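Local coordinates for uncharacterized protein YhfS (Escherichia coli, PDB 4J8L) that is of unknown function but carries covalently attached pyridoxal 5'-phosphate and may have cysteine synthase activity, at residues Val130-Thr143 and Leu160-Ala174. Numbering follows the deposited sequence.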
loop_
_atom_site.group_PDB
_atom_site.type_symbol
_atom_site.label_atom_id
_atom_site.label_comp_id
_atom_site.label_asym_id
_atom_site.label_seq_id
_atom_site.Cartn_x
_atom_site.Cartn_y
_atom_site.Cartn_z
ATOM N N VAL A 130 17.405 8.583 17.271
ATOM C CA VAL A 130 16.471 7.926 18.171
ATOM C C VAL A 130 16.976 7.996 19.618
ATOM O O VAL A 130 16.216 8.307 20.537
ATOM C CB VAL A 130 16.201 6.472 17.735
ATOM C CG1 VAL A 130 15.502 5.720 18.831
ATOM C CG2 VAL A 130 15.369 6.449 16.456
ATOM N N ASP A 131 18.265 7.743 19.813
ATOM C CA ASP A 131 18.847 7.804 21.151
ATOM C C ASP A 131 18.833 9.224 21.718
ATOM O O ASP A 131 18.552 9.422 22.898
ATOM C CB ASP A 131 20.265 7.225 21.156
ATOM C CG ASP A 131 20.294 5.750 20.789
ATOM O OD1 ASP A 131 19.223 5.103 20.836
ATOM O OD2 ASP A 131 21.383 5.235 20.457
ATOM N N GLU A 132 19.116 10.209 20.869
ATOM C CA GLU A 132 19.198 11.604 21.302
ATOM C C GLU A 132 17.837 12.273 21.502
ATOM O O GLU A 132 17.623 12.963 22.502
ATOM C CB GLU A 132 20.016 12.426 20.305
ATOM C CG GLU A 132 21.484 12.049 20.227
ATOM C CD GLU A 132 22.291 13.041 19.412
ATOM O OE1 GLU A 132 21.740 14.103 19.050
ATOM O OE2 GLU A 132 23.477 12.762 19.137
ATOM N N GLN A 133 16.929 12.076 20.547
ATOM C CA GLN A 133 15.655 12.796 20.523
ATOM C C GLN A 133 14.505 12.048 21.210
ATOM O O GLN A 133 13.455 12.635 21.478
ATOM C CB GLN A 133 15.264 13.126 19.080
ATOM C CG GLN A 133 16.323 13.899 18.313
ATOM C CD GLN A 133 16.466 15.319 18.803
ATOM O OE1 GLN A 133 15.475 16.025 18.988
ATOM N NE2 GLN A 133 17.705 15.747 19.023
ATOM N N GLN A 134 14.708 10.760 21.470
ATOM C CA GLN A 134 13.734 9.931 22.190
ATOM C C GLN A 134 12.293 10.034 21.680
ATOM O O GLN A 134 11.401 10.447 22.422
ATOM C CB GLN A 134 13.770 10.261 23.685
ATOM C CG GLN A 134 15.093 9.939 24.360
ATOM C CD GLN A 134 15.333 8.448 24.482
ATOM O OE1 GLN A 134 14.604 7.746 25.184
ATOM N NE2 GLN A 134 16.355 7.954 23.794
ATOM N N PRO A 135 12.053 9.652 20.417
ATOM C CA PRO A 135 10.678 9.752 19.922
ATOM C C PRO A 135 9.761 8.798 20.678
ATOM O O PRO A 135 10.222 7.766 21.165
ATOM C CB PRO A 135 10.804 9.328 18.454
ATOM C CG PRO A 135 12.019 8.462 18.417
ATOM C CD PRO A 135 12.958 9.028 19.436
ATOM N N ASP A 136 8.486 9.149 20.794
ATOM C CA ASP A 136 7.523 8.290 21.473
ATOM C C ASP A 136 7.031 7.143 20.589
ATOM O O ASP A 136 6.611 6.093 21.090
ATOM C CB ASP A 136 6.350 9.115 21.992
ATOM C CG ASP A 136 6.783 10.150 23.013
ATOM O OD1 ASP A 136 7.147 9.758 24.148
ATOM O OD2 ASP A 136 6.768 11.355 22.679
ATOM N N ALA A 137 7.081 7.350 19.274
ATOM C CA ALA A 137 6.750 6.313 18.313
ATOM C C ALA A 137 7.388 6.660 16.971
ATOM O O ALA A 137 7.928 7.762 16.795
ATOM C CB ALA A 137 5.232 6.174 18.166
ATOM N N ALA A 138 7.335 5.717 16.035
ATOM C CA ALA A 138 7.857 5.935 14.691
ATOM C C ALA A 138 6.863 5.457 13.643
ATOM O O ALA A 138 6.153 4.478 13.852
ATOM C CB ALA A 138 9.193 5.219 14.507
ATOM N N LEU A 139 6.818 6.157 12.517
ATOM C CA LEU A 139 6.036 5.716 11.374
ATOM C C LEU A 139 6.994 5.421 10.236
ATOM O O LEU A 139 7.871 6.225 9.923
ATOM C CB LEU A 139 5.025 6.789 10.955
ATOM C CG LEU A 139 4.118 6.424 9.768
ATOM C CD1 LEU A 139 2.685 6.889 9.997
ATOM C CD2 LEU A 139 4.659 7.023 8.478
ATOM N N VAL A 140 6.832 4.260 9.613
ATOM C CA VAL A 140 7.699 3.894 8.502
ATOM C C VAL A 140 6.845 3.562 7.291
ATOM O O VAL A 140 5.952 2.717 7.371
ATOM C CB VAL A 140 8.595 2.680 8.846
ATOM C CG1 VAL A 140 9.618 2.449 7.739
ATOM C CG2 VAL A 140 9.290 2.875 10.200
ATOM N N GLN A 141 7.098 4.236 6.171
ATOM C CA GLN A 141 6.357 3.907 4.955
ATOM C C GLN A 141 7.040 2.754 4.235
ATOM O O GLN A 141 8.258 2.746 4.066
ATOM C CB GLN A 141 6.217 5.123 4.027
ATOM C CG GLN A 141 5.345 4.835 2.804
ATOM C CD GLN A 141 4.957 6.075 2.036
ATOM O OE1 GLN A 141 4.798 7.157 2.607
ATOM N NE2 GLN A 141 4.802 5.930 0.726
ATOM N N HIS A 142 6.242 1.777 3.810
ATOM C CA HIS A 142 6.771 0.608 3.121
ATOM C C HIS A 142 7.179 0.946 1.677
ATOM O O HIS A 142 8.320 0.708 1.269
ATOM C CB HIS A 142 5.742 -0.533 3.163
ATOM C CG HIS A 142 6.322 -1.882 2.867
ATOM N ND1 HIS A 142 5.797 -3.050 3.383
ATOM C CD2 HIS A 142 7.381 -2.251 2.103
ATOM C CE1 HIS A 142 6.512 -4.078 2.960
ATOM N NE2 HIS A 142 7.477 -3.621 2.180
ATOM N N THR A 143 6.252 1.505 0.905
ATOM C CA THR A 143 6.584 1.920 -0.455
ATOM C C THR A 143 7.542 3.108 -0.437
ATOM O O THR A 143 7.696 3.779 0.581
ATOM C CB THR A 143 5.343 2.300 -1.276
ATOM O OG1 THR A 143 4.587 3.300 -0.581
ATOM C CG2 THR A 143 4.479 1.069 -1.524
ATOM N N LEU A 160 14.612 0.311 15.335
ATOM C CA LEU A 160 13.616 0.958 16.177
ATOM C C LEU A 160 13.252 0.088 17.368
ATOM O O LEU A 160 13.137 0.579 18.492
ATOM C CB LEU A 160 12.368 1.282 15.358
ATOM C CG LEU A 160 12.552 2.391 14.320
ATOM C CD1 LEU A 160 11.369 2.426 13.357
ATOM C CD2 LEU A 160 12.725 3.735 15.014
ATOM N N ARG A 161 13.077 -1.205 17.114
ATOM C CA ARG A 161 12.740 -2.146 18.175
ATOM C C ARG A 161 13.853 -2.240 19.215
ATOM O O ARG A 161 13.581 -2.318 20.413
ATOM C CB ARG A 161 12.435 -3.529 17.597
ATOM C CG ARG A 161 12.140 -4.589 18.650
ATOM C CD ARG A 161 11.550 -5.842 18.015
ATOM N NE ARG A 161 10.265 -5.580 17.370
ATOM C CZ ARG A 161 9.083 -5.738 17.961
ATOM N NH1 ARG A 161 9.016 -6.162 19.217
ATOM N NH2 ARG A 161 7.966 -5.475 17.297
ATOM N N ALA A 162 15.101 -2.225 18.758
ATOM C CA ALA A 162 16.246 -2.303 19.669
ATOM C C ALA A 162 16.269 -1.108 20.610
ATOM O O ALA A 162 16.654 -1.231 21.768
ATOM C CB ALA A 162 17.552 -2.385 18.893
ATOM N N ALA A 163 15.845 0.046 20.105
ATOM C CA ALA A 163 15.815 1.263 20.901
ATOM C C ALA A 163 14.514 1.388 21.693
ATOM O O ALA A 163 14.329 2.334 22.459
ATOM C CB ALA A 163 16.011 2.468 20.016
ATOM N N GLY A 164 13.615 0.429 21.501
ATOM C CA GLY A 164 12.356 0.410 22.221
ATOM C C GLY A 164 11.357 1.456 21.765
ATOM O O GLY A 164 10.516 1.898 22.545
ATOM N N VAL A 165 11.443 1.859 20.501
ATOM C CA VAL A 165 10.497 2.827 19.960
ATOM C C VAL A 165 9.405 2.093 19.189
ATOM O O VAL A 165 9.699 1.424 18.202
ATOM C CB VAL A 165 11.201 3.824 19.016
ATOM C CG1 VAL A 165 10.197 4.780 18.390
ATOM C CG2 VAL A 165 12.276 4.592 19.767
ATOM N N PRO A 166 8.145 2.201 19.648
ATOM C CA PRO A 166 7.034 1.522 18.968
ATOM C C PRO A 166 6.932 1.995 17.527
ATOM O O PRO A 166 7.080 3.194 17.272
ATOM C CB PRO A 166 5.807 1.980 19.757
ATOM C CG PRO A 166 6.335 2.365 21.100
ATOM C CD PRO A 166 7.693 2.946 20.836
ATOM N N ALA A 167 6.692 1.074 16.598
ATOM C CA ALA A 167 6.703 1.422 15.186
ATOM C C ALA A 167 5.439 0.979 14.463
ATOM O O ALA A 167 4.976 -0.153 14.621
ATOM C CB ALA A 167 7.930 0.840 14.502
ATOM N N LEU A 168 4.896 1.892 13.666
ATOM C CA LEU A 168 3.772 1.588 12.789
ATOM C C LEU A 168 4.249 1.626 11.350
ATOM O O LEU A 168 4.993 2.526 10.968
ATOM C CB LEU A 168 2.675 2.632 12.984
ATOM C CG LEU A 168 1.431 2.569 12.099
ATOM C CD1 LEU A 168 0.247 3.070 12.898
ATOM C CD2 LEU A 168 1.595 3.402 10.817
ATOM N N THR A 169 3.817 0.664 10.540
ATOM C CA THR A 169 4.116 0.735 9.119
ATOM C C THR A 169 2.883 1.058 8.290
ATOM O O THR A 169 1.776 0.585 8.558
ATOM C CB THR A 169 4.770 -0.552 8.583
ATOM O OG1 THR A 169 3.959 -1.682 8.931
ATOM C CG2 THR A 169 6.168 -0.720 9.169
ATOM N N ASP A 170 3.110 1.883 7.275
ATOM C CA ASP A 170 2.134 2.202 6.245
ATOM C C ASP A 170 2.471 1.268 5.092
ATOM O O ASP A 170 3.429 1.491 4.361
ATOM C CB ASP A 170 2.339 3.673 5.844
ATOM C CG ASP A 170 1.489 4.106 4.648
ATOM O OD1 ASP A 170 0.875 3.260 3.969
ATOM O OD2 ASP A 170 1.463 5.321 4.371
ATOM N N ASP A 171 1.675 0.215 4.929
ATOM C CA ASP A 171 1.998 -0.859 3.987
ATOM C C ASP A 171 1.201 -0.774 2.690
ATOM O O ASP A 171 1.215 -1.721 1.896
ATOM C CB ASP A 171 1.757 -2.232 4.639
ATOM C CG ASP A 171 2.720 -2.513 5.781
ATOM O OD1 ASP A 171 3.882 -2.859 5.497
ATOM O OD2 ASP A 171 2.312 -2.394 6.961
ATOM N N ASN A 172 0.504 0.341 2.475
ATOM C CA ASN A 172 -0.293 0.491 1.259
ATOM C C ASN A 172 0.496 0.260 -0.013
ATOM O O ASN A 172 1.612 0.769 -0.157
ATOM C CB ASN A 172 -0.973 1.856 1.206
ATOM C CG ASN A 172 -2.068 1.971 2.233
ATOM O OD1 ASN A 172 -3.132 1.375 2.071
ATOM N ND2 ASN A 172 -1.802 2.701 3.318
ATOM N N TYR A 173 -0.103 -0.532 -0.906
ATOM C CA TYR A 173 0.467 -0.888 -2.213
ATOM C C TYR A 173 1.603 -1.911 -2.105
ATOM O O TYR A 173 2.221 -2.270 -3.103
ATOM C CB TYR A 173 0.960 0.342 -2.974
ATOM C CG TYR A 173 -0.093 1.286 -3.502
ATOM C CD1 TYR A 173 -1.258 0.823 -4.106
ATOM C CD2 TYR A 173 0.108 2.662 -3.449
ATOM C CE1 TYR A 173 -2.197 1.711 -4.619
ATOM C CE2 TYR A 173 -0.816 3.544 -3.946
ATOM C CZ TYR A 173 -1.971 3.071 -4.539
ATOM O OH TYR A 173 -2.885 3.976 -5.046
ATOM N N ALA A 174 1.888 -2.370 -0.893
ATOM C CA ALA A 174 2.873 -3.429 -0.716
ATOM C C ALA A 174 2.244 -4.759 -0.293
ATOM O O ALA A 174 2.838 -5.821 -0.487
ATOM C CB ALA A 174 3.938 -3.004 0.310
HETATM O O HOH W 1 3.466 1.837 1.610
#
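His142 and Asp171 meet just past the C-terminal ends of two parallel neighbouring strands, 137-141 and 167-170. The CB of His142 lies 3.3 Å from Asp170 O, the carbonyl that also accepts the His142 backbone N-H. CG stands anti to the backbone N (chi1 -162°), which places ND1 beside Asp171 and the ring face under the Ala174 methyl. ND1 then donates to Asp171 OD1 at 2.9 Å, near the ring plane and on the anti lone pair of that oxygen. Ring and carboxylate planes are 75° apart. Ala174 CB sits over the centre of one ring face, a CH-pi contact 3.6 Å from the centroid; CE1, CD2 and NE2 lie slightly farther from that methyl than ND1 and CG. Asp171 takes four bonds: OD2 from Thr169 OG1 and with Ser190 OG, OD1 from His142 ND1 and Gly182 N. Without the imidazole, as with an alanine here, Asp171 OD1 would probably lose one of its donors and the Ala174 methyl the ring face it covers.

Between the strands, backbone bonds alternate from Ala138 N to Pro166 O through to His142 N to Asp170 O. On one sheet face, Leu160 CD1 of helix 153-162 packs on Ala138 CB (3.7 Å) and meets Val140 CG2 tip to tip. Val130 CG1 touches both Ala163 CB and Val165 CG2, tightly in the first case (3.5 Å). On the other face, Leu139 CD1 and Leu168 CD2 lie side by side at 3.7 Å, facing helix 74-86. Strand 137-141, helix 153-162 and strand 167-170 form a beta-alpha-beta crossover, part of the mixed seven-stranded sheet characteristic of the aminotransferase-like PLP fold.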